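Local coordinates for protein N-(5'-phosphoribosyl)anthranilate isomerase (Pyrococcus furiosus, PDB 4AAJ) that catalyses the isomerisation of N-(5-phospho-beta-D-ribosyl)anthranilate to 1-(2-carboxyphenylamino)-1-deoxy-D-ribulose 5-phosphate, a step of tryptophan biosynthesis, at residues 56-61 against 89-94; 133-138 against 167-172. All coordinates share one frame; numbering follows the deposited sequence.

Interaction 1: 56-61 against 89-94. With SO4 (sulfate ion), chain D.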
ATOM      1  N   ILE A  56      -1.728   8.115 -13.023  1.00 27.61           N
ATOM      2  CA  ILE A  56      -0.810   8.327 -14.158  1.00 28.12           C
ATOM      3  C   ILE A  56      -1.154   7.418 -15.345  1.00 27.40           C
ATOM      4  O   ILE A  56      -1.777   6.354 -15.188  1.00 27.54           O
ATOM      5  CB  ILE A  56       0.676   8.183 -13.737  1.00 27.30           C
ATOM      6  CG1 ILE A  56       1.004   6.720 -13.354  1.00 26.59           C
ATOM      7  CG2 ILE A  56       1.033   9.158 -12.622  1.00 26.96           C
ATOM      8  CD1 ILE A  56       2.473   6.485 -13.045  1.00 27.05           C
ATOM      9  N   PRO A  57      -0.773   7.834 -16.577  1.00 26.99           N
ATOM     10  CA  PRO A  57      -0.971   7.017 -17.754  1.00 28.39           C
ATOM     11  C   PRO A  57      -0.098   5.754 -17.696  1.00 26.65           C
ATOM     12  O   PRO A  57       0.899   5.742 -16.962  1.00 28.52           O
ATOM     13  CB  PRO A  57      -0.503   7.926 -18.914  1.00 28.47           C
ATOM     14  CG  PRO A  57      -0.392   9.295 -18.349  1.00 29.45           C
ATOM     15  CD  PRO A  57      -0.175   9.151 -16.877  1.00 29.32           C
ATOM     16  N   LEU A  58      -0.459   4.727 -18.455  1.00 27.81           N
ATOM     17  CA  LEU A  58       0.270   3.451 -18.443  1.00 28.72           C
ATOM     18  C   LEU A  58       1.731   3.607 -18.890  1.00 30.55           C
ATOM     19  O   LEU A  58       2.620   2.915 -18.373  1.00 28.35           O
ATOM     20  CB  LEU A  58      -0.447   2.389 -19.264  1.00 31.43           C
ATOM     21  CG  LEU A  58      -1.835   1.970 -18.736  1.00 30.72           C
ATOM     22  CD1 LEU A  58      -2.486   0.946 -19.648  1.00 32.59           C
ATOM     23  CD2 LEU A  58      -1.789   1.476 -17.295  1.00 30.79           C
ATOM     24  N   GLU A  59       1.990   4.528 -19.820  1.00 29.92           N
ATOM     25  CA  GLU A  59       3.387   4.782 -20.243  1.00 30.70           C
ATOM     26  C   GLU A  59       4.252   5.294 -19.085  1.00 28.64           C
ATOM     27  O   GLU A  59       5.398   4.858 -18.926  1.00 29.81           O
ATOM     28  CB  GLU A  59       3.435   5.766 -21.433  1.00 32.05           C
ATOM     29  CG  GLU A  59       4.822   6.362 -21.710  1.00 33.83           C
ATOM     30  CD  GLU A  59       5.887   5.321 -22.029  1.00 34.03           C
ATOM     31  OE1 GLU A  59       5.568   4.296 -22.666  1.00 34.93           O
ATOM     32  OE2 GLU A  59       7.064   5.547 -21.650  1.00 33.79           O
ATOM     33  N   LYS A  60       3.714   6.192 -18.267  1.00 27.64           N
ATOM     34  CA  LYS A  60       4.454   6.725 -17.134  1.00 29.37           C
ATOM     35  C   LYS A  60       4.673   5.633 -16.071  1.00 29.13           C
ATOM     36  O   LYS A  60       5.763   5.522 -15.503  1.00 27.56           O
ATOM     37  CB  LYS A  60       3.762   7.950 -16.549  1.00 30.70           C
ATOM     38  CG  LYS A  60       4.539   8.680 -15.457  1.00 32.52           C
ATOM     39  CD  LYS A  60       5.969   9.044 -15.854  1.00 39.10           C
ATOM     40  CE  LYS A  60       6.028  10.274 -16.747  1.00 41.71           C
ATOM     41  NZ  LYS A  60       7.442  10.670 -17.023  1.00 43.68           N
ATOM     42  N   ALA A  61       3.641   4.815 -15.838  1.00 29.27           N
ATOM     43  CA  ALA A  61       3.776   3.650 -14.944  1.00 29.24           C
ATOM     44  C   ALA A  61       4.889   2.714 -15.436  1.00 28.96           C
ATOM     45  O   ALA A  61       5.748   2.308 -14.657  1.00 28.91           O
ATOM     46  CB  ALA A  61       2.447   2.898 -14.830  1.00 26.83           C
ATOM     47  N   GLU A  89       0.113  -6.471 -18.030  1.00 34.14           N
ATOM     48  CA  GLU A  89       0.775  -6.695 -19.319  1.00 37.80           C
ATOM     49  C   GLU A  89       1.317  -5.402 -19.906  1.00 37.51           C
ATOM     50  O   GLU A  89       2.466  -5.331 -20.371  1.00 38.49           O
ATOM     51  CB  GLU A  89      -0.190  -7.351 -20.304  1.00 40.24           C
ATOM     52  CG  GLU A  89      -0.415  -8.826 -20.045  1.00 43.65           C
ATOM     53  CD  GLU A  89      -1.458  -9.445 -20.957  1.00 46.52           C
ATOM     54  OE1 GLU A  89      -1.813  -8.834 -21.993  1.00 49.46           O
ATOM     55  OE2 GLU A  89      -1.924 -10.556 -20.638  1.00 48.91           O
ATOM     56  N   ARG A  90       0.488  -4.363 -19.854  1.00 36.12           N
ATOM     57  CA  ARG A  90       0.847  -3.071 -20.401  1.00 36.88           C
ATOM     58  C   ARG A  90       1.936  -2.361 -19.592  1.00 35.28           C
ATOM     59  O   ARG A  90       2.660  -1.556 -20.146  1.00 37.61           O
ATOM     60  CB  ARG A  90      -0.407  -2.180 -20.581  1.00 36.26           C
ATOM     61  CG  ARG A  90      -1.359  -2.673 -21.663  1.00 39.96           C
ATOM     62  CD  ARG A  90      -2.775  -2.126 -21.495  1.00 42.91           C
ATOM     63  NE  ARG A  90      -3.746  -2.773 -22.389  1.00 45.16           N
ATOM     64  CZ  ARG A  90      -5.065  -2.776 -22.195  1.00 46.18           C
ATOM     65  NH1 ARG A  90      -5.589  -2.185 -21.129  1.00 46.26           N
ATOM     66  NH2 ARG A  90      -5.867  -3.391 -23.053  1.00 48.32           N
ATOM     67  N   THR A  91       2.092  -2.678 -18.299  1.00 32.90           N
ATOM     68  CA  THR A  91       3.079  -1.978 -17.469  1.00 29.35           C
ATOM     69  C   THR A  91       4.334  -2.767 -17.063  1.00 28.90           C
ATOM     70  O   THR A  91       5.320  -2.159 -16.645  1.00 31.99           O
ATOM     71  CB  THR A  91       2.484  -1.468 -16.143  1.00 28.61           C
ATOM     72  OG1 THR A  91       1.968  -2.591 -15.403  1.00 29.74           O
ATOM     73  CG2 THR A  91       1.379  -0.421 -16.393  1.00 29.29           C
ATOM     74  N   GLY A  92       4.267  -4.093 -17.151  1.00 30.22           N
ATOM     75  CA  GLY A  92       5.342  -4.972 -16.669  1.00 30.68           C
ATOM     76  C   GLY A  92       5.412  -5.079 -15.145  1.00 31.01           C
ATOM     77  O   GLY A  92       6.432  -5.506 -14.586  1.00 30.21           O
ATOM     78  N   ALA A  93       4.323  -4.725 -14.466  1.00 28.70           N
ATOM     79  CA  ALA A  93       4.299  -4.732 -12.997  1.00 26.87           C
ATOM     80  C   ALA A  93       4.526  -6.140 -12.456  1.00 26.32           C
ATOM     81  O   ALA A  93       4.016  -7.118 -13.013  1.00 28.84           O
ATOM     82  CB  ALA A  93       2.955  -4.205 -12.482  1.00 25.65           C
ATOM     83  N   GLN A  94       5.262  -6.225 -11.354  1.00 26.13           N
ATOM     84  CA  GLN A  94       5.450  -7.510 -10.663  1.00 28.72           C
ATOM     85  C   GLN A  94       4.783  -7.519  -9.290  1.00 28.73           C
ATOM     86  O   GLN A  94       4.717  -8.572  -8.610  1.00 27.58           O
ATOM     87  CB  GLN A  94       6.937  -7.816 -10.530  1.00 32.08           C
ATOM     88  CG  GLN A  94       7.607  -8.102 -11.862  1.00 37.13           C
ATOM     89  CD  GLN A  94       9.095  -8.312 -11.706  1.00 41.40           C
ATOM     90  OE1 GLN A  94       9.833  -7.373 -11.433  1.00 48.57           O
ATOM     91  NE2 GLN A  94       9.540  -9.549 -11.872  1.00 46.10           N
TER
HETATM   92  S   SO4 D1209      10.015  12.729 -14.947  0.50 44.03           S
HETATM   93  O1  SO4 D1209       9.338  11.440 -15.230  0.50 41.68           O
HETATM   94  O2  SO4 D1209      11.144  12.874 -15.890  0.50 42.24           O
HETATM   95  O3  SO4 D1209      10.551  12.793 -13.575  0.50 41.96           O
HETATM   96  O4  SO4 D1209       9.034  13.823 -15.140  0.50 42.93           O

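Interaction 2: 133-138 against 167-172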
ATOM      1  N   GLU A 133     -13.875  -7.825  18.219  1.00 52.42           N
ATOM      2  CA  GLU A 133     -14.801  -8.487  17.306  1.00 52.39           C
ATOM      3  C   GLU A 133     -14.691  -7.959  15.883  1.00 50.76           C
ATOM      4  O   GLU A 133     -14.824  -8.723  14.925  1.00 50.70           O
ATOM      5  CB  GLU A 133     -16.232  -8.372  17.825  1.00 53.85           C
ATOM      6  CG  GLU A 133     -16.486  -9.270  19.028  1.00 55.57           C
ATOM      7  CD  GLU A 133     -17.323  -8.604  20.100  1.00 56.92           C
ATOM      8  OE1 GLU A 133     -18.144  -7.733  19.748  1.00 54.66           O
ATOM      9  OE2 GLU A 133     -17.148  -8.951  21.293  1.00 51.37           O
ATOM     10  N   ASP A 134     -14.453  -6.656  15.749  1.00 48.17           N
ATOM     11  CA  ASP A 134     -14.190  -6.053  14.443  1.00 46.88           C
ATOM     12  C   ASP A 134     -12.899  -6.590  13.825  1.00 42.10           C
ATOM     13  O   ASP A 134     -12.843  -6.803  12.616  1.00 41.78           O
ATOM     14  CB  ASP A 134     -14.158  -4.523  14.532  1.00 50.51           C
ATOM     15  CG  ASP A 134     -15.552  -3.905  14.532  1.00 53.47           C
ATOM     16  OD1 ASP A 134     -16.537  -4.621  14.231  1.00 53.22           O
ATOM     17  OD2 ASP A 134     -15.662  -2.695  14.829  1.00 52.15           O
ATOM     18  N   ALA A 135     -11.884  -6.815  14.659  1.00 41.29           N
ATOM     19  CA  ALA A 135     -10.629  -7.426  14.219  1.00 41.48           C
ATOM     20  C   ALA A 135     -10.858  -8.851  13.735  1.00 43.39           C
ATOM     21  O   ALA A 135     -10.392  -9.226  12.657  1.00 44.27           O
ATOM     22  CB  ALA A 135      -9.588  -7.399  15.323  1.00 42.76           C
ATOM     23  N   ASN A 136     -11.599  -9.639  14.517  1.00 43.82           N
ATOM     24  CA  ASN A 136     -11.909 -11.016  14.132  1.00 43.97           C
ATOM     25  C   ASN A 136     -12.758 -11.086  12.859  1.00 42.82           C
ATOM     26  O   ASN A 136     -12.580 -11.989  12.037  1.00 46.72           O
ATOM     27  CB  ASN A 136     -12.563 -11.775  15.295  1.00 44.15           C
ATOM     28  CG  ASN A 136     -11.548 -12.251  16.323  1.00 47.02           C
ATOM     29  OD1 ASN A 136     -10.371 -12.459  16.010  1.00 48.45           O
ATOM     30  ND2 ASN A 136     -12.000 -12.440  17.555  1.00 46.11           N
ATOM     31  N   ARG A 137     -13.654 -10.116  12.684  1.00 39.06           N
ATOM     32  CA  ARG A 137     -14.472 -10.036  11.474  1.00 40.35           C
ATOM     33  C   ARG A 137     -13.628  -9.730  10.223  1.00 42.65           C
ATOM     34  O   ARG A 137     -13.796 -10.362   9.179  1.00 38.63           O
ATOM     35  CB  ARG A 137     -15.543  -8.961  11.616  1.00 42.29           C
ATOM     36  CG  ARG A 137     -16.498  -8.906  10.435  1.00 45.47           C
ATOM     37  CD  ARG A 137     -16.908  -7.480  10.119  1.00 49.75           C
ATOM     38  NE  ARG A 137     -16.998  -7.272   8.675  1.00 54.57           N
ATOM     39  CZ  ARG A 137     -17.509  -6.191   8.086  1.00 58.09           C
ATOM     40  NH1 ARG A 137     -17.999  -5.190   8.807  1.00 59.60           N
ATOM     41  NH2 ARG A 137     -17.534  -6.116   6.758  1.00 59.80           N
ATOM     42  N   LEU A 138     -12.743  -8.743  10.331  1.00 40.49           N
ATOM     43  CA  LEU A 138     -11.854  -8.414   9.215  1.00 42.37           C
ATOM     44  C   LEU A 138     -10.915  -9.581   8.907  1.00 40.99           C
ATOM     45  O   LEU A 138     -10.603  -9.829   7.742  1.00 39.77           O
ATOM     46  CB  LEU A 138     -11.058  -7.139   9.503  1.00 43.57           C
ATOM     47  CG  LEU A 138     -10.317  -6.463   8.344  1.00 45.56           C
ATOM     48  CD1 LEU A 138     -11.281  -5.809   7.361  1.00 43.36           C
ATOM     49  CD2 LEU A 138      -9.370  -5.427   8.922  1.00 46.42           C
ATOM     50  N   SER A 167      -6.808  -2.179  14.199  1.00 41.16           N
ATOM     51  CA  SER A 167      -5.531  -2.382  13.502  1.00 40.68           C
ATOM     52  C   SER A 167      -4.504  -3.136  14.354  1.00 41.64           C
ATOM     53  O   SER A 167      -3.883  -4.083  13.876  1.00 41.23           O
ATOM     54  CB  SER A 167      -4.970  -1.054  12.979  1.00 40.19           C
ATOM     55  OG  SER A 167      -5.763  -0.588  11.898  1.00 39.82           O
ATOM     56  N   SER A 168      -4.356  -2.715  15.611  1.00 42.95           N
ATOM     57  CA  SER A 168      -3.496  -3.376  16.605  1.00 46.16           C
ATOM     58  C   SER A 168      -3.689  -4.885  16.680  1.00 45.49           C
ATOM     59  O   SER A 168      -2.716  -5.641  16.722  1.00 44.10           O
ATOM     60  CB  SER A 168      -3.738  -2.779  17.998  1.00 47.43           C
ATOM     61  OG  SER A 168      -2.944  -1.622  18.206  1.00 52.40           O
ATOM     62  N   LEU A 169      -4.950  -5.306  16.694  1.00 44.69           N
ATOM     63  CA  LEU A 169      -5.318  -6.705  16.895  1.00 44.99           C
ATOM     64  C   LEU A 169      -5.245  -7.549  15.624  1.00 44.37           C
ATOM     65  O   LEU A 169      -4.950  -8.749  15.682  1.00 41.18           O
ATOM     66  CB  LEU A 169      -6.711  -6.789  17.507  1.00 45.60           C
ATOM     67  CG  LEU A 169      -6.874  -6.099  18.868  1.00 45.56           C
ATOM     68  CD1 LEU A 169      -8.347  -5.892  19.164  1.00 46.43           C
ATOM     69  CD2 LEU A 169      -6.187  -6.873  19.991  1.00 48.02           C
ATOM     70  N   VAL A 170      -5.510  -6.926  14.476  1.00 40.72           N
ATOM     71  CA  VAL A 170      -5.291  -7.603  13.200  1.00 38.69           C
ATOM     72  C   VAL A 170      -3.785  -7.803  13.014  1.00 36.29           C
ATOM     73  O   VAL A 170      -3.348  -8.888  12.635  1.00 38.65           O
ATOM     74  CB  VAL A 170      -5.902  -6.843  11.993  1.00 37.37           C
ATOM     75  CG1 VAL A 170      -5.698  -7.630  10.704  1.00 36.74           C
ATOM     76  CG2 VAL A 170      -7.388  -6.590  12.199  1.00 36.88           C
ATOM     77  N   ALA A 171      -3.010  -6.766  13.316  1.00 35.54           N
ATOM     78  CA  ALA A 171      -1.550  -6.797  13.146  1.00 39.97           C
ATOM     79  C   ALA A 171      -0.880  -7.877  14.011  1.00 43.59           C
ATOM     80  O   ALA A 171       0.146  -8.440  13.628  1.00 44.97           O
ATOM     81  CB  ALA A 171      -0.949  -5.429  13.415  1.00 37.32           C
ATOM     82  N   ARG A 172      -1.481  -8.160  15.166  1.00 47.18           N
ATOM     83  CA  ARG A 172      -1.003  -9.221  16.056  1.00 46.53           C
ATOM     84  C   ARG A 172      -1.187 -10.618  15.469  1.00 45.37           C
ATOM     85  O   ARG A 172      -0.364 -11.510  15.705  1.00 44.57           O
ATOM     86  CB  ARG A 172      -1.670  -9.121  17.430  1.00 52.47           C
ATOM     87  CG  ARG A 172      -1.054  -8.061  18.333  1.00 57.82           C
ATOM     88  CD  ARG A 172      -1.680  -8.097  19.718  1.00 65.15           C
ATOM     89  NE  ARG A 172      -1.279  -9.290  20.466  1.00 69.23           N
ATOM     90  CZ  ARG A 172      -1.978  -9.828  21.462  1.00 73.32           C
ATOM     91  NH1 ARG A 172      -3.132  -9.289  21.843  1.00 73.31           N
ATOM     92  NH2 ARG A 172      -1.525 -10.914  22.076  1.00 74.50           N
TER

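Interaction 1: 56-61 against 89-94
An apolar contact between successive outer helices of the TIM barrel joins L58 and A61, in the first turn of helix 58-67, to R90 and T91, which end helix 81-91. L58 splits its two methyls between neighbouring residues. Its CD1 lies 3.6 Å from CD of R90, so that the leucine packs on the aliphatic part of the arginine. Its CD2 meets CG2 of T91 at 3.8 Å, and the same threonine methyl is also 3.8 Å from CB of A61, so one methyl bridges two residues a helical turn apart.

The torsion of T91 explains this division of labour. With chi1 at 59°, CG2 is directed at the opposing helix while OG1 sits between the backbone N and the carbonyl carbon, where it is hydrogen-bonded with the carbonyl O of A87, one turn earlier, and weakly accepts N-H from A93. The helix then stops at G92, whose positive phi (74°) suits glycine, and the chain turns toward strand 95-98. T91 also touches I65 of helix 58-67 and L74 of strand 72-76, while A61 touches V46 of strand 43-47; the two strand residues tie the contact to the barrel wall.

Polar groups are arranged around this patch. R62, on the same helix as L58, donates to the carbonyl O of R90. K60 takes no part in the contact with helix 81-91: its chain is bent at chi2 and chi3, and NZ is hydrogen-bonded to O1 of a sulfate ion, probably a crystallisation additive, at 2.7 Å and makes a salt bridge with E63. No hydrogen bond crosses between 56-61 and 89-94, which implies that these two segments meet through methyl and methylene contacts, with the threonine hydroxyl satisfied inside its own helix end.

Interaction 2: 133-138 against 167-172
A135 packs closely against helix 165-173, its CB 3.7 Å from CB of L169 and 3.9 Å from CG2 of V170. The alanine has no bulk beyond CB, and here the backbones come near each other: the CA atoms of A135 and V170 are 5.4 Å apart. V170 places CG2 anti to its carbonyl carbon (CG1 takes the place anti to N, chi1 -177°), and this methyl lies against both CB and CA of A135. One turn further on, CD2 of L138 reaches the same CG2 at 4.0 Å, the two side chains crossing at about a right angle.

These are neighbouring helices of the eight-stranded parallel beta/alpha barrel, linked through strand 149-153, and the axes of their short segments cross at -47°. Beneath them, L138 and V170 both rest on L152 of that strand, while V170 also touches V176 of the next.

Away from this close fit the contact gives way to solvent. The partly exposed L169 side chain also touches P131, at the start of helix 131-144. E133, N136 and R137 occupy the exposed side of that helix and make no contact with 167-172; there R137 has a long, weak ion pair with E141.

Overall arrangement
Both contacts join consecutive helices of the outer layer of one barrel, yet they share no element: interaction 1 pairs helices 58-67 and 81-91, interaction 2 pairs helices 131-144 and 165-173. They lie on opposite sides of the chain's centre, about 34 Å apart between their centres, and do not touch. Interaction 1 joins a helix start to a helix end and is only partly buried, consistent with an apolar patch that includes the carbon chain of an arginine beside a threonine methyl. Interaction 2 lies within two continuing helices and is more fully buried, with none of its touching residues exposed; alanine, valine and leucines alone make it. Neither is bridged by a hydrogen bond between its segments.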